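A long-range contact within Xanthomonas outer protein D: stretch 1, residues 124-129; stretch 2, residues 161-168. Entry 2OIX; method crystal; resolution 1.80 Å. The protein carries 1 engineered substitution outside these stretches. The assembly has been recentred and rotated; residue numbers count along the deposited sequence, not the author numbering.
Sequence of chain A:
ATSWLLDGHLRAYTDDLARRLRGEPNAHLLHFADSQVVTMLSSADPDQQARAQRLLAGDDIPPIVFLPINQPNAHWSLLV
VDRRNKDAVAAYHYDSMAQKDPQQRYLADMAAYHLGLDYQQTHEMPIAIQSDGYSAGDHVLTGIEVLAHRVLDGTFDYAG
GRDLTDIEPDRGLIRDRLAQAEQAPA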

# COMPACT_ATOMS: atom_id res chain seq x y z
N GLU A 124 10.60 -8.67 -1.69
CA GLU A 124 9.38 -9.35 -2.12
C GLU A 124 8.83 -10.20 -0.98
O GLU A 124 9.39 -11.26 -0.66
CB GLU A 124 9.64 -10.23 -3.36
CG GLU A 124 8.37 -10.69 -4.07
CD GLU A 124 7.58 -9.54 -4.76
OE1 GLU A 124 8.17 -8.49 -5.08
OE2 GLU A 124 6.37 -9.71 -4.98
N MET A 125 7.71 -9.78 -0.40
CA MET A 125 7.21 -10.37 0.84
C MET A 125 6.08 -11.34 0.65
O MET A 125 5.28 -11.17 -0.27
CB MET A 125 6.74 -9.26 1.78
CG MET A 125 7.82 -8.27 2.11
SD MET A 125 8.99 -8.93 3.26
CE MET A 125 8.07 -8.98 4.80
N PRO A 126 6.00 -12.37 1.52
CA PRO A 126 4.86 -13.27 1.47
C PRO A 126 3.57 -12.62 1.99
O PRO A 126 3.54 -11.89 3.02
CB PRO A 126 5.30 -14.45 2.35
CG PRO A 126 6.26 -13.86 3.35
CD PRO A 126 6.97 -12.73 2.59
N ILE A 127 2.51 -12.91 1.24
CA ILE A 127 1.16 -12.52 1.57
C ILE A 127 0.26 -13.68 1.15
O ILE A 127 0.57 -14.39 0.19
CB ILE A 127 0.76 -11.24 0.82
CG1 ILE A 127 -0.64 -10.79 1.22
CG2 ILE A 127 0.91 -11.45 -0.71
CD1 ILE A 127 -0.87 -9.30 1.01
N ALA A 128 -0.83 -13.89 1.89
CA ALA A 128 -1.81 -14.91 1.51
C ALA A 128 -2.01 -14.88 -0.01
O ALA A 128 -2.14 -13.80 -0.61
CB ALA A 128 -3.12 -14.67 2.23
N ILE A 129 -2.00 -16.07 -0.63
CA ILE A 129 -2.17 -16.16 -2.08
C ILE A 129 -3.66 -16.20 -2.46
O ILE A 129 -4.42 -17.07 -1.98
CB ILE A 129 -1.36 -17.37 -2.69
CG1 ILE A 129 0.11 -16.98 -2.84
CG2 ILE A 129 -1.94 -17.79 -4.06
CD1 ILE A 129 1.06 -18.13 -3.25
N GLY A 161 7.27 -9.03 12.03
CA GLY A 161 6.15 -8.09 12.19
C GLY A 161 5.57 -7.55 10.89
O GLY A 161 4.57 -6.90 10.90
N ARG A 162 6.18 -7.85 9.76
CA ARG A 162 5.65 -7.36 8.47
C ARG A 162 5.22 -8.57 7.62
O ARG A 162 4.95 -8.43 6.43
CB ARG A 162 6.74 -6.52 7.79
CG ARG A 162 6.86 -5.08 8.35
CD ARG A 162 8.31 -4.67 8.61
NE ARG A 162 8.82 -5.24 9.85
CZ ARG A 162 10.06 -5.69 10.04
NH1 ARG A 162 10.96 -5.63 9.06
NH2 ARG A 162 10.41 -6.21 11.21
N ASP A 163 5.09 -9.74 8.24
CA ASP A 163 4.70 -10.96 7.51
C ASP A 163 3.20 -10.94 7.35
O ASP A 163 2.48 -10.75 8.32
CB ASP A 163 5.12 -12.23 8.30
CG ASP A 163 5.02 -13.53 7.48
OD1 ASP A 163 4.29 -13.60 6.49
OD2 ASP A 163 5.69 -14.52 7.85
N LEU A 164 2.72 -11.17 6.13
CA LEU A 164 1.27 -11.20 5.84
C LEU A 164 0.82 -12.54 5.25
O LEU A 164 -0.27 -12.62 4.66
CB LEU A 164 0.88 -10.04 4.90
CG LEU A 164 0.96 -8.59 5.45
CD1 LEU A 164 0.50 -7.51 4.41
CD2 LEU A 164 0.09 -8.50 6.73
N THR A 165 1.64 -13.58 5.41
CA THR A 165 1.39 -14.92 4.87
C THR A 165 0.00 -15.41 5.26
O THR A 165 -0.74 -15.97 4.45
CB THR A 165 2.49 -15.92 5.34
OG1 THR A 165 3.79 -15.40 5.05
CG2 THR A 165 2.36 -17.24 4.65
N ASP A 166 -0.38 -15.14 6.51
CA ASP A 166 -1.61 -15.70 7.08
C ASP A 166 -2.88 -14.85 7.00
O ASP A 166 -3.86 -15.16 7.68
CB ASP A 166 -1.33 -16.08 8.54
CG ASP A 166 -0.32 -17.22 8.66
OD1 ASP A 166 -0.51 -18.27 7.98
OD2 ASP A 166 0.65 -17.10 9.46
N ILE A 167 -2.88 -13.76 6.23
CA ILE A 167 -4.08 -12.92 6.20
C ILE A 167 -5.28 -13.65 5.56
O ILE A 167 -5.12 -14.60 4.80
CB ILE A 167 -3.89 -11.51 5.57
CG1 ILE A 167 -3.64 -11.59 4.05
CG2 ILE A 167 -2.77 -10.75 6.30
CD1 ILE A 167 -3.81 -10.26 3.30
N GLU A 168 -6.47 -13.19 5.90
CA GLU A 168 -7.69 -13.78 5.40
C GLU A 168 -8.58 -12.61 5.03
O GLU A 168 -9.30 -12.07 5.88
CB GLU A 168 -8.33 -14.68 6.46
CG GLU A 168 -7.45 -15.85 6.95
CD GLU A 168 -7.95 -16.49 8.26
OE1 GLU A 168 -7.76 -15.88 9.35
OE2 GLU A 168 -8.55 -17.60 8.21

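The contact is anchored by a single beta bridge between Ile127 and Leu164, whose two hydrogen bonds link Leu164 N and O to Pro126 O and Ala128 N, the neighbours of Ile127 in sequence. Leu164 N donates to Pro126 O (3.3 Å, N-H...O angle 144°), and Ala128 N donates to Leu164 O (3.1 Å, 149°). Ile127 CA also lies 3.4 Å from Leu164 O, with 147° at the hydrogen, consistent with a CA-H...O contact. Leu164 O also accepts a hydrogen bond from Ile167 N at 3.3 Å, closing the type I turn from Leu164 to Ile167.

Side-chain conformations fit around this frame. Asp163, chi1 t, places OD1 2.9 Å from Thr165 N, a hydrogen bond at 160°. Thr165, chi1 m, donates a hydrogen bond from OG1 to Asp163 OD1 at a very short 2.4 Å. Although the Thr165 CA-to-CB bond points away from the first stretch, this rotamer leaves OG1 3.2 Å from Pro126 CB, so the proline ring packs beside the polar pair.

Ile127 also points away at CB, yet its t rotamer holds CG1 3.8 Å from Ile167 CD1 and 4.1 Å from Leu164 CB. Ile167 chi1 p brings CG1 to 3.6 Å from Ala128 CB, and chi2 t then directs CD1 to the 3.8 Å contact with Ile127 CG1. Met125, m at all three chi angles, carries CE to 3.6 Å from Arg162 O.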